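V-type ATP synthase alpha chain (Nanoarchaeum equitans Kin4-M, PDB 5BN3) is the A subunit of a V-type rotary ATPase complex, a chain built round a P-loop nucleotide-binding domain that holds adenosine-5'-diphosphate and magnesium in this model. Local coordinates at residues A77-G82 / T280-N285; I236-D241 / E262-L267; I244-G249 / V315-D320; A354-R359 / L373-A378. All coordinates share one frame; numbering follows the deposited sequence.

Contact 1: A77-G82 / T280-N285; sequences ANIFDG and TILIAN
Ile79 pairs with Leu282, and Phe80 with Ile283, in a short parallel ladder, a worked example of how a brief strand adds an edge to the central sheet of a P-loop domain. Leu282 is gripped twice: its N donates to Asn78 O, and its O accepts a bond from Phe80 N at 2.8 Å. The almost straight bond from Ala284 N to Phe80 O (2.7 Å) continues the ladder. The Ile79 side chain runs across its neighbour. Ile79 CB lies 3.9 Å from Leu282 CB. CG1, anti to the backbone N (chi1 180°), stays equally near that same CB, and the extended chain then sends Ile79 CD1 on to Ala284 CB at 4.0 Å. Past the bridges, Ala284 O has no hydrogen-bond donor in the model, though Asp81 CA offers a C-H contact at 3.2 Å. A water donates to Asn285 OD1 and holds Gly82 N and Asp81 OD2 weakly; that carboxylate oxygen also forms a salt bridge with Arg85. Helix 254-263 packs over Ile79, Leu282 and Ala284. Helix 293-309 meets Ile281 and Ile283 on the other face, while strand 244-250 flanks strand 280-285 on the side away from strand 79-80.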
loop_
_atom_site.group_PDB
_atom_site.type_symbol
_atom_site.label_atom_id
_atom_site.label_comp_id
_atom_site.label_asym_id
_atom_site.label_seq_id
_atom_site.Cartn_x
_atom_site.Cartn_y
_atom_site.Cartn_z
ATOM N N ALA A 77 -27.700 29.680 24.853
ATOM C CA ALA A 77 -26.591 30.476 25.383
ATOM C C ALA A 77 -25.739 29.755 26.421
ATOM O O ALA A 77 -24.945 30.385 27.121
ATOM C CB ALA A 77 -27.092 31.816 25.933
ATOM N N ASN A 78 -25.891 28.437 26.509
ATOM C CA ASN A 78 -25.123 27.651 27.472
ATOM C C ASN A 78 -24.238 26.596 26.814
ATOM O O ASN A 78 -24.453 26.221 25.659
ATOM C CB ASN A 78 -26.056 27.003 28.500
ATOM C CG ASN A 78 -26.548 27.991 29.539
ATOM O OD1 ASN A 78 -25.752 28.674 30.184
ATOM N ND2 ASN A 78 -27.863 28.083 29.696
ATOM N N ILE A 79 -23.241 26.124 27.558
ATOM C CA ILE A 79 -22.330 25.096 27.065
ATOM C C ILE A 79 -22.453 23.810 27.884
ATOM O O ILE A 79 -22.475 23.842 29.117
ATOM C CB ILE A 79 -20.866 25.604 27.028
ATOM C CG1 ILE A 79 -19.919 24.513 26.521
ATOM C CG2 ILE A 79 -20.430 26.121 28.394
ATOM C CD1 ILE A 79 -18.499 25.003 26.288
ATOM N N PHE A 80 -22.551 22.681 27.190
ATOM C CA PHE A 80 -22.744 21.391 27.845
ATOM C C PHE A 80 -21.686 20.407 27.367
ATOM O O PHE A 80 -21.072 20.619 26.319
ATOM C CB PHE A 80 -24.138 20.848 27.522
ATOM C CG PHE A 80 -25.254 21.788 27.881
ATOM C CD1 PHE A 80 -25.681 22.757 26.983
ATOM C CD2 PHE A 80 -25.880 21.701 29.116
ATOM C CE1 PHE A 80 -26.707 23.623 27.311
ATOM C CE2 PHE A 80 -26.910 22.565 29.450
ATOM C CZ PHE A 80 -27.324 23.528 28.546
ATOM N N ASP A 81 -21.466 19.335 28.125
ATOM C CA ASP A 81 -20.560 18.280 27.674
ATOM C C ASP A 81 -21.314 17.278 26.803
ATOM O O ASP A 81 -22.495 17.476 26.516
ATOM C CB ASP A 81 -19.845 17.600 28.854
ATOM C CG ASP A 81 -20.759 16.698 29.676
ATOM O OD1 ASP A 81 -21.994 16.725 29.484
ATOM O OD2 ASP A 81 -20.233 15.960 30.538
ATOM N N GLY A 82 -20.639 16.210 26.386
ATOM C CA GLY A 82 -21.245 15.225 25.504
ATOM C C GLY A 82 -22.477 14.538 26.067
ATOM O O GLY A 82 -23.300 14.016 25.312
ATOM N N THR A 280 -27.557 30.432 20.381
ATOM C CA THR A 280 -26.530 29.405 20.239
ATOM C C THR A 280 -26.508 28.399 21.393
ATOM O O THR A 280 -26.638 28.769 22.562
ATOM C CB THR A 280 -25.141 30.060 20.104
ATOM O OG1 THR A 280 -25.170 31.015 19.035
ATOM C CG2 THR A 280 -24.074 29.015 19.815
ATOM N N ILE A 281 -26.354 27.123 21.049
ATOM C CA ILE A 281 -26.132 26.068 22.036
ATOM C C ILE A 281 -24.797 25.392 21.744
ATOM O O ILE A 281 -24.537 24.982 20.610
ATOM C CB ILE A 281 -27.250 25.011 21.994
ATOM C CG1 ILE A 281 -28.615 25.671 22.200
ATOM C CG2 ILE A 281 -27.014 23.938 23.049
ATOM C CD1 ILE A 281 -29.779 24.719 22.053
ATOM N N LEU A 282 -23.954 25.277 22.766
ATOM C CA LEU A 282 -22.633 24.677 22.606
ATOM C C LEU A 282 -22.567 23.305 23.264
ATOM O O LEU A 282 -22.915 23.151 24.436
ATOM C CB LEU A 282 -21.550 25.581 23.201
ATOM C CG LEU A 282 -21.339 26.969 22.593
ATOM C CD1 LEU A 282 -20.078 27.615 23.149
ATOM C CD2 LEU A 282 -21.265 26.881 21.087
ATOM N N ILE A 283 -22.124 22.310 22.501
ATOM C CA ILE A 283 -21.891 20.974 23.039
ATOM C C ILE A 283 -20.419 20.612 22.875
ATOM O O ILE A 283 -19.923 20.469 21.755
ATOM C CB ILE A 283 -22.780 19.934 22.347
ATOM C CG1 ILE A 283 -24.249 20.275 22.599
ATOM C CG2 ILE A 283 -22.472 18.538 22.860
ATOM C CD1 ILE A 283 -25.198 19.577 21.682
ATOM N N ALA A 284 -19.724 20.469 23.999
ATOM C CA ALA A 284 -18.277 20.288 23.981
ATOM C C ALA A 284 -17.836 18.963 24.584
ATOM O O ALA A 284 -18.000 18.737 25.782
ATOM C CB ALA A 284 -17.593 21.434 24.708
ATOM N N ASN A 285 -17.274 18.097 23.750
ATOM C CA ASN A 285 -16.538 16.942 24.241
ATOM C C ASN A 285 -15.159 16.959 23.598
ATOM O O ASN A 285 -14.960 16.411 22.514
ATOM C CB ASN A 285 -17.267 15.636 23.936
ATOM C CG ASN A 285 -16.831 14.503 24.847
ATOM O OD1 ASN A 285 -17.274 14.409 25.992
ATOM N ND2 ASN A 285 -15.957 13.638 24.343
HETATM O O HOH W 1 -18.669 14.335 28.312
#

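Contact 2: I236-D241 / E262-L267; sequences IAKWAD and EEFPKL
Phe264, Leu267 and Lys238 carry this contact between segments 236-241 and 262-267 in the alpha/beta fold of a P-loop domain, where helix 229-239, which follows the phosphate-binding loop, and helix 254-263 flank the sheet. It illustrates how a lysine can serve a hydrophobic contact: its methylenes do the touching. No hydrogen bond crosses between the segments. Lys238 CG is anti to the carbonyl carbon (chi1 -83°) and comes obliquely to the tip of the Phe264 ring, 3.5 Å from CZ and nearly as close to CE1. Beyond CG the chain is extended. Lys238 CD reaches Leu267 CD1 at 3.7 Å, and CE stays near the same methyl, so the lysine chain spans both hydrophobic groups. The ammonium is held within its own helix by Gln235 OE1; Glu263 OE1 lies 6.4 Å from Lys238 NZ, too distant for a salt bridge but perhaps a mild electrostatic influence. On the sheet side, Ala237 CB meets Phe264 CZ at 4.2 Å, and Ala237 itself rests on Val245 and Tyr247 of strand 244-250. Lys238 CB also lies over one face of the Trp239 indole, offset toward its rim, while Ser499 takes the indole N-H. The outer corner of that indole completes the contact, Trp239 CH2 standing 4.4 Å from Leu267 CD1.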
loop_
_atom_site.group_PDB
_atom_site.type_symbol
_atom_site.label_atom_id
_atom_site.label_comp_id
_atom_site.label_asym_id
_atom_site.label_seq_id
_atom_site.Cartn_x
_atom_site.Cartn_y
_atom_site.Cartn_z
ATOM N N ILE A 236 -19.986 30.125 9.875
ATOM C CA ILE A 236 -21.363 29.730 9.619
ATOM C C ILE A 236 -22.186 29.876 10.898
ATOM O O ILE A 236 -23.268 30.448 10.876
ATOM C CB ILE A 236 -21.446 28.281 9.092
ATOM C CG1 ILE A 236 -20.729 28.168 7.742
ATOM C CG2 ILE A 236 -22.892 27.842 8.958
ATOM C CD1 ILE A 236 -20.646 26.753 7.206
ATOM N N ALA A 237 -21.660 29.381 12.014
ATOM C CA ALA A 237 -22.347 29.502 13.298
ATOM C C ALA A 237 -22.613 30.965 13.672
ATOM O O ALA A 237 -23.613 31.271 14.322
ATOM C CB ALA A 237 -21.550 28.809 14.385
ATOM N N LYS A 238 -21.719 31.860 13.255
ATOM C CA LYS A 238 -21.863 33.292 13.523
ATOM C C LYS A 238 -22.964 33.952 12.706
ATOM O O LYS A 238 -23.876 34.564 13.260
ATOM C CB LYS A 238 -20.556 34.030 13.210
ATOM C CG LYS A 238 -19.504 34.023 14.302
ATOM C CD LYS A 238 -18.358 34.953 13.911
ATOM C CE LYS A 238 -17.059 34.574 14.596
ATOM N NZ LYS A 238 -15.917 35.368 14.063
ATOM N N TRP A 239 -22.864 33.841 11.385
ATOM C CA TRP A 239 -23.668 34.677 10.493
ATOM C C TRP A 239 -24.795 33.974 9.740
ATOM O O TRP A 239 -25.500 34.613 8.960
ATOM C CB TRP A 239 -22.765 35.381 9.473
ATOM C CG TRP A 239 -21.575 36.091 10.060
ATOM C CD1 TRP A 239 -20.269 35.957 9.676
ATOM C CD2 TRP A 239 -21.581 37.052 11.126
ATOM N NE1 TRP A 239 -19.466 36.771 10.435
ATOM C CE2 TRP A 239 -20.245 37.454 11.333
ATOM C CE3 TRP A 239 -22.584 37.611 11.923
ATOM C CZ2 TRP A 239 -19.890 38.390 12.308
ATOM C CZ3 TRP A 239 -22.230 38.534 12.887
ATOM C CH2 TRP A 239 -20.897 38.915 13.072
ATOM N N ALA A 240 -24.966 32.671 9.948
ATOM C CA ALA A 240 -25.992 31.936 9.205
ATOM C C ALA A 240 -27.394 32.479 9.453
ATOM O O ALA A 240 -27.748 32.848 10.576
ATOM C CB ALA A 240 -25.949 30.457 9.528
ATOM N N ASP A 241 -28.183 32.530 8.386
ATOM C CA ASP A 241 -29.582 32.910 8.480
ATOM C C ASP A 241 -30.327 31.731 9.102
ATOM O O ASP A 241 -30.715 30.788 8.410
ATOM C CB ASP A 241 -30.120 33.233 7.086
ATOM C CG ASP A 241 -31.458 33.944 7.120
ATOM O OD1 ASP A 241 -31.882 34.379 8.211
ATOM O OD2 ASP A 241 -32.082 34.074 6.046
ATOM N N GLU A 262 -16.087 33.371 24.427
ATOM C CA GLU A 262 -15.532 34.713 24.596
ATOM C C GLU A 262 -16.049 35.717 23.566
ATOM O O GLU A 262 -16.262 36.885 23.888
ATOM C CB GLU A 262 -13.998 34.672 24.548
ATOM C CG GLU A 262 -13.336 34.024 25.761
ATOM C CD GLU A 262 -11.826 34.189 25.761
ATOM O OE1 GLU A 262 -11.298 34.883 24.864
ATOM O OE2 GLU A 262 -11.163 33.628 26.662
ATOM N N GLU A 263 -16.252 35.260 22.335
ATOM C CA GLU A 263 -16.528 36.163 21.216
ATOM C C GLU A 263 -18.012 36.368 20.892
ATOM O O GLU A 263 -18.438 37.488 20.622
ATOM C CB GLU A 263 -15.774 35.696 19.965
ATOM C CG GLU A 263 -14.259 35.727 20.113
ATOM C CD GLU A 263 -13.726 37.131 20.309
ATOM O OE1 GLU A 263 -14.246 38.060 19.657
ATOM O OE2 GLU A 263 -12.790 37.307 21.119
ATOM N N PHE A 264 -18.789 35.289 20.909
ATOM C CA PHE A 264 -20.218 35.356 20.576
ATOM C C PHE A 264 -21.073 36.323 21.427
ATOM O O PHE A 264 -21.996 36.945 20.898
ATOM C CB PHE A 264 -20.839 33.950 20.550
ATOM C CG PHE A 264 -20.572 33.184 19.276
ATOM C CD1 PHE A 264 -19.302 33.161 18.710
ATOM C CD2 PHE A 264 -21.588 32.474 18.652
ATOM C CE1 PHE A 264 -19.054 32.455 17.544
ATOM C CE2 PHE A 264 -21.344 31.761 17.484
ATOM C CZ PHE A 264 -20.076 31.753 16.930
ATOM N N PRO A 265 -20.786 36.447 22.739
ATOM C CA PRO A 265 -21.529 37.459 23.503
ATOM C C PRO A 265 -21.249 38.901 23.064
ATOM O O PRO A 265 -22.032 39.789 23.407
ATOM C CB PRO A 265 -21.031 37.248 24.937
ATOM C CG PRO A 265 -20.645 35.815 24.986
ATOM C CD PRO A 265 -20.056 35.524 23.632
ATOM N N LYS A 266 -20.162 39.129 22.329
ATOM C CA LYS A 266 -19.808 40.476 21.875
ATOM C C LYS A 266 -20.366 40.790 20.494
ATOM O O LYS A 266 -20.369 41.945 20.066
ATOM C CB LYS A 266 -18.290 40.654 21.814
ATOM C CG LYS A 266 -17.528 40.358 23.087
ATOM C CD LYS A 266 -16.064 40.734 22.886
ATOM C CE LYS A 266 -15.136 39.951 23.796
ATOM N NZ LYS A 266 -13.714 40.144 23.398
ATOM N N LEU A 267 -20.815 39.758 19.787
ATOM C CA LEU A 267 -21.265 39.920 18.409
ATOM C C LEU A 267 -22.780 40.050 18.320
ATOM O O LEU A 267 -23.511 39.464 19.119
ATOM C CB LEU A 267 -20.783 38.750 17.549
ATOM C CG LEU A 267 -19.265 38.594 17.453
ATOM C CD1 LEU A 267 -18.889 37.354 16.661
ATOM C CD2 LEU A 267 -18.644 39.830 16.827
#

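Contact 3: I244-G249 / V315-D320; sequences IVIYIG and VVVNAD
Ile244 to Gly249 and Val315 to Asp320 pair residue for residue as parallel strands, their axes 4.8 Å apart at closest approach and 12° from alignment. They form the middle of the parallel core of the sheet in the P-loop nucleotide-binding fold, and five backbone hydrogen bonds alternate between them, from Val316 N to Ile244 O at one end to Asp320 N to Ile248 O at the other. The two faces show a general principle: one is apolar throughout, while the other turns polar toward the nucleotide. On the first, Val317 is wedged between two isoleucines: Val317 CG1 touches Ile248 CD1 at 3.7 Å, and its CG2 lies 4.0 Å from Ile246 CB. Ile246 CD1 reaches back obliquely to Val315 CG1 at 3.9 Å; it is the carbonyl O of Val315, not this side chain, that faces a bound magnesium ion. Helix 293-309 packs against this face. The opposite face begins with Val245 and Val316 side by side, their CG2 and CG1 3.7 Å apart. Next comes Asn318, whose CB touches Tyr247 CD2 at 3.8 Å. Its ND2 is bonded to Asn233 OD1 of helix 229-239, whereas its buried OD1 has no partner in the model. The strand ends at Asp320, consistent with a Walker B aspartate; its OD2 bonds Thr230 OG1 of the P-loop. Tyr247 CG, anti to the backbone N (chi1 -162°), starts the ring on a course over Asn318 O, and at its tip Tyr247 OH donates a weak hydrogen bond to Asp320 OD2 at 3.2 Å.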
loop_
_atom_site.group_PDB
_atom_site.type_symbol
_atom_site.label_atom_id
_atom_site.label_comp_id
_atom_site.label_asym_id
_atom_site.label_seq_id
_atom_site.Cartn_x
_atom_site.Cartn_y
_atom_site.Cartn_z
ATOM N N ILE A 244 -31.877 28.969 15.210
ATOM C CA ILE A 244 -31.074 28.305 16.231
ATOM C C ILE A 244 -29.781 27.759 15.624
ATOM O O ILE A 244 -29.790 27.214 14.519
ATOM C CB ILE A 244 -31.863 27.147 16.888
ATOM C CG1 ILE A 244 -33.096 27.687 17.616
ATOM C CG2 ILE A 244 -30.988 26.373 17.861
ATOM C CD1 ILE A 244 -32.759 28.587 18.786
ATOM N N VAL A 245 -28.673 27.924 16.342
ATOM C CA VAL A 245 -27.391 27.358 15.934
ATOM C C VAL A 245 -26.874 26.413 17.014
ATOM O O VAL A 245 -26.786 26.785 18.186
ATOM C CB VAL A 245 -26.342 28.460 15.684
ATOM C CG1 VAL A 245 -24.976 27.848 15.413
ATOM C CG2 VAL A 245 -26.761 29.335 14.525
ATOM N N ILE A 246 -26.544 25.189 16.621
ATOM C CA ILE A 246 -25.946 24.233 17.544
ATOM C C ILE A 246 -24.544 23.868 17.080
ATOM O O ILE A 246 -24.369 23.283 16.009
ATOM C CB ILE A 246 -26.800 22.964 17.656
ATOM C CG1 ILE A 246 -28.179 23.326 18.207
ATOM C CG2 ILE A 246 -26.124 21.936 18.552
ATOM C CD1 ILE A 246 -29.210 22.267 17.981
ATOM N N TYR A 247 -23.543 24.223 17.880
ATOM C CA TYR A 247 -22.162 23.896 17.548
ATOM C C TYR A 247 -21.686 22.713 18.381
ATOM O O TYR A 247 -21.608 22.799 19.608
ATOM C CB TYR A 247 -21.241 25.101 17.771
ATOM C CG TYR A 247 -19.913 24.972 17.060
ATOM C CD1 TYR A 247 -18.859 24.278 17.633
ATOM C CD2 TYR A 247 -19.718 25.545 15.812
ATOM C CE1 TYR A 247 -17.648 24.156 16.982
ATOM C CE2 TYR A 247 -18.510 25.429 15.155
ATOM C CZ TYR A 247 -17.480 24.734 15.744
ATOM O OH TYR A 247 -16.275 24.616 15.090
ATOM N N ILE A 248 -21.372 21.609 17.711
ATOM C CA ILE A 248 -20.855 20.432 18.395
ATOM C C ILE A 248 -19.342 20.334 18.243
ATOM O O ILE A 248 -18.832 20.063 17.152
ATOM C CB ILE A 248 -21.493 19.134 17.860
ATOM C CG1 ILE A 248 -23.015 19.279 17.773
ATOM C CG2 ILE A 248 -21.120 17.956 18.746
ATOM C CD1 ILE A 248 -23.717 18.037 17.250
ATOM N N GLY A 249 -18.627 20.562 19.339
ATOM C CA GLY A 249 -17.197 20.329 19.368
ATOM C C GLY A 249 -16.939 18.872 19.690
ATOM O O GLY A 249 -16.870 18.490 20.861
ATOM N N VAL A 315 -32.996 25.365 12.002
ATOM C CA VAL A 315 -31.861 25.054 12.859
ATOM C C VAL A 315 -30.672 24.635 11.998
ATOM O O VAL A 315 -30.847 24.007 10.950
ATOM C CB VAL A 315 -32.205 23.896 13.825
ATOM C CG1 VAL A 315 -31.077 23.661 14.822
ATOM C CG2 VAL A 315 -33.496 24.183 14.561
ATOM N N VAL A 316 -29.469 25.003 12.428
ATOM C CA VAL A 316 -28.257 24.468 11.822
ATOM C C VAL A 316 -27.389 23.790 12.877
ATOM O O VAL A 316 -27.182 24.329 13.965
ATOM C CB VAL A 316 -27.450 25.543 11.048
ATOM C CG1 VAL A 316 -27.147 26.731 11.933
ATOM C CG2 VAL A 316 -26.162 24.953 10.488
ATOM N N VAL A 317 -26.915 22.589 12.562
ATOM C CA VAL A 317 -25.963 21.896 13.417
ATOM C C VAL A 317 -24.604 21.848 12.735
ATOM O O VAL A 317 -24.491 21.377 11.602
ATOM C CB VAL A 317 -26.416 20.454 13.725
ATOM C CG1 VAL A 317 -25.282 19.667 14.348
ATOM C CG2 VAL A 317 -27.606 20.461 14.658
ATOM N N ASN A 318 -23.583 22.360 13.418
ATOM C CA ASN A 318 -22.205 22.232 12.953
ATOM C C ASN A 318 -21.489 21.174 13.787
ATOM O O ASN A 318 -21.443 21.275 15.014
ATOM C CB ASN A 318 -21.458 23.567 13.062
ATOM C CG ASN A 318 -22.142 24.692 12.302
ATOM O OD1 ASN A 318 -22.954 25.430 12.860
ATOM N ND2 ASN A 318 -21.804 24.833 11.024
ATOM N N ALA A 319 -20.937 20.160 13.130
ATOM C CA ALA A 319 -20.228 19.093 13.837
ATOM C C ALA A 319 -18.745 19.070 13.473
ATOM O O ALA A 319 -18.384 18.772 12.334
ATOM C CB ALA A 319 -20.868 17.746 13.548
ATOM N N ASP A 320 -17.898 19.367 14.455
ATOM C CA ASP A 320 -16.458 19.504 14.255
ATOM C C ASP A 320 -15.730 18.725 15.351
ATOM O O ASP A 320 -15.640 19.199 16.480
ATOM C CB ASP A 320 -16.091 20.995 14.330
ATOM C CG ASP A 320 -14.608 21.259 14.132
ATOM O OD1 ASP A 320 -13.913 20.416 13.526
ATOM O OD2 ASP A 320 -14.133 22.330 14.572
#

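Contact 4: A354-R359 / L373-A378. With MG (magnesium ion), chain L.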
loop_
_atom_site.group_PDB
_atom_site.type_symbol
_atom_site.label_atom_id
_atom_site.label_comp_id
_atom_site.label_asym_id
_atom_site.label_seq_id
_atom_site.Cartn_x
_atom_site.Cartn_y
_atom_site.Cartn_z
ATOM N N ALA A 354 -24.988 7.495 8.689
ATOM C CA ALA A 354 -26.326 7.747 8.174
ATOM C C ALA A 354 -27.312 8.083 9.292
ATOM O O ALA A 354 -28.208 8.897 9.101
ATOM C CB ALA A 354 -26.815 6.558 7.380
ATOM N N GLU A 355 -27.146 7.454 10.453
ATOM C CA GLU A 355 -28.008 7.741 11.602
ATOM C C GLU A 355 -27.929 9.209 12.022
ATOM O O GLU A 355 -28.857 9.741 12.625
ATOM C CB GLU A 355 -27.656 6.830 12.786
ATOM C CG GLU A 355 -28.053 5.370 12.595
ATOM C CD GLU A 355 -27.648 4.494 13.769
ATOM O OE1 GLU A 355 -27.221 5.040 14.811
ATOM O OE2 GLU A 355 -27.753 3.254 13.650
ATOM N N PHE A 356 -26.814 9.856 11.697
ATOM C CA PHE A 356 -26.639 11.279 11.962
ATOM C C PHE A 356 -27.231 12.130 10.837
ATOM O O PHE A 356 -28.165 12.902 11.057
ATOM C CB PHE A 356 -25.151 11.591 12.153
ATOM C CG PHE A 356 -24.854 13.044 12.387
ATOM C CD1 PHE A 356 -25.508 13.751 13.384
ATOM C CD2 PHE A 356 -23.901 13.698 11.620
ATOM C CE1 PHE A 356 -25.225 15.089 13.607
ATOM C CE2 PHE A 356 -23.613 15.035 11.836
ATOM C CZ PHE A 356 -24.277 15.732 12.832
ATOM N N TYR A 357 -26.700 11.974 9.628
ATOM C CA TYR A 357 -27.075 12.837 8.506
ATOM C C TYR A 357 -28.524 12.696 8.035
ATOM O O TYR A 357 -29.100 13.647 7.512
ATOM C CB TYR A 357 -26.110 12.636 7.330
ATOM C CG TYR A 357 -24.727 13.186 7.590
ATOM C CD1 TYR A 357 -24.491 14.552 7.578
ATOM C CD2 TYR A 357 -23.658 12.340 7.842
ATOM C CE1 TYR A 357 -23.232 15.059 7.812
ATOM C CE2 TYR A 357 -22.394 12.838 8.077
ATOM C CZ TYR A 357 -22.189 14.200 8.060
ATOM O OH TYR A 357 -20.933 14.705 8.294
ATOM N N GLU A 358 -29.116 11.519 8.221
ATOM C CA GLU A 358 -30.502 11.305 7.805
ATOM C C GLU A 358 -31.497 12.052 8.694
ATOM O O GLU A 358 -32.693 12.082 8.406
ATOM C CB GLU A 358 -30.830 9.819 7.761
ATOM N N ARG A 359 -31.001 12.653 9.772
ATOM C CA ARG A 359 -31.842 13.457 10.655
ATOM C C ARG A 359 -32.051 14.860 10.100
ATOM O O ARG A 359 -32.951 15.574 10.531
ATOM C CB ARG A 359 -31.219 13.557 12.049
ATOM C CG ARG A 359 -31.170 12.255 12.832
ATOM C CD ARG A 359 -31.210 12.561 14.317
ATOM N NE ARG A 359 -30.867 11.413 15.150
ATOM C CZ ARG A 359 -31.122 11.336 16.452
ATOM N NH1 ARG A 359 -31.742 12.332 17.068
ATOM N NH2 ARG A 359 -30.772 10.256 17.132
ATOM N N LEU A 373 -33.835 21.232 9.678
ATOM C CA LEU A 373 -32.564 20.971 10.344
ATOM C C LEU A 373 -31.478 20.814 9.292
ATOM O O LEU A 373 -31.496 19.873 8.497
ATOM C CB LEU A 373 -32.645 19.725 11.233
ATOM C CG LEU A 373 -31.341 19.273 11.895
ATOM C CD1 LEU A 373 -30.693 20.428 12.632
ATOM C CD2 LEU A 373 -31.592 18.119 12.850
ATOM N N THR A 374 -30.543 21.755 9.288
ATOM C CA THR A 374 -29.440 21.756 8.337
ATOM C C THR A 374 -28.174 21.268 9.048
ATOM O O THR A 374 -27.871 21.712 10.155
ATOM C CB THR A 374 -29.237 23.171 7.759
ATOM O OG1 THR A 374 -30.500 23.691 7.313
ATOM C CG2 THR A 374 -28.266 23.142 6.598
ATOM N N ILE A 375 -27.442 20.344 8.428
ATOM C CA ILE A 375 -26.290 19.732 9.091
ATOM C C ILE A 375 -24.989 19.918 8.320
ATOM O O ILE A 375 -24.879 19.516 7.162
ATOM C CB ILE A 375 -26.518 18.226 9.344
ATOM C CG1 ILE A 375 -27.665 18.024 10.338
ATOM C CG2 ILE A 375 -25.255 17.571 9.880
ATOM C CD1 ILE A 375 -27.976 16.567 10.623
ATOM N N ILE A 376 -24.007 20.528 8.977
ATOM C CA ILE A 376 -22.682 20.701 8.397
ATOM C C ILE A 376 -21.684 19.842 9.170
ATOM O O ILE A 376 -21.466 20.065 10.361
ATOM C CB ILE A 376 -22.227 22.176 8.450
ATOM C CG1 ILE A 376 -23.332 23.104 7.932
ATOM C CG2 ILE A 376 -20.943 22.370 7.653
ATOM C CD1 ILE A 376 -23.720 22.855 6.490
ATOM N N GLY A 377 -21.086 18.862 8.497
ATOM C CA GLY A 377 -20.129 17.977 9.140
ATOM C C GLY A 377 -18.706 18.159 8.646
ATOM O O GLY A 377 -18.404 17.916 7.477
ATOM N N ALA A 378 -17.825 18.590 9.540
ATOM C CA ALA A 378 -16.406 18.684 9.216
ATOM C C ALA A 378 -15.780 17.291 9.255
ATOM O O ALA A 378 -16.168 16.448 10.067
ATOM C CB ALA A 378 -15.702 19.609 10.184
HETATM MG MG MG L . -32.128 24.698 8.687
#
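Phe356 offers one ring face to Ile375, whose CD1 stands 4.3 Å above the plane of Phe356 and is offset toward the rim. The Tyr357 ring has Phe356 CD2 over the centre of one face, 3.8 Å above its plane, and Gly377 N of the strand at its edge. The Arg359 guanidinium, lying away from the strand, has Glu355 O in plane at its edge; a salt bridge with Glu306 and a bond to Ile184 O hold it further. The contact is an example of a helix end packing on a strand chiefly by one branched side chain, without any hydrogen bond between the segments. Ile375 is that side chain. Ile375 CG2, anti to the backbone N, meets both aromatics, 3.6 Å from Phe356 CE2 and 3.8 Å from Tyr357 CE1. The other branch carries Ile375 CD1 to the helix backbone, 3.7 Å from Phe356 O. Gly377 has no side chain, and Tyr357 OH comes to 3.5 Å from Gly377 CA. Leu373 CD2 closes the far end against Arg359 O at 3.7 Å. Alternation sends Thr374 to the other face, where its OG1 binds magnesium at 2.4 Å together with Ser372. Thus strand 370-379, between strands 314-320 and 218-222, has helix 349-357 on the Ile375 face, helix 293-309 beside it at Leu373, and helix 229-239 against Ile376 and Ala378 on the other.

Contacts 1, 3 and 4 read across one sheet: strand 79-80 at its edge, then 280-285, 244-250, 314-320 and 370-379. Contact 3 lies nearest the centre of the chain and joins its neighbours by backbone bonds, Ile283 O with Gly249 N on one flank and Val317 N with Thr374 O on the other. Contacts 1 and 3 are ladders of such bonds; contacts 2 and 4 are held by packing, with no hydrogen bond across them. Contacts 1, 3 and 4 are buried, whereas contact 2 is only partly so, with an aliphatic lysine chain at its partly exposed edge. Ala237 joins it to contact 3, resting on Tyr247 and Asn318.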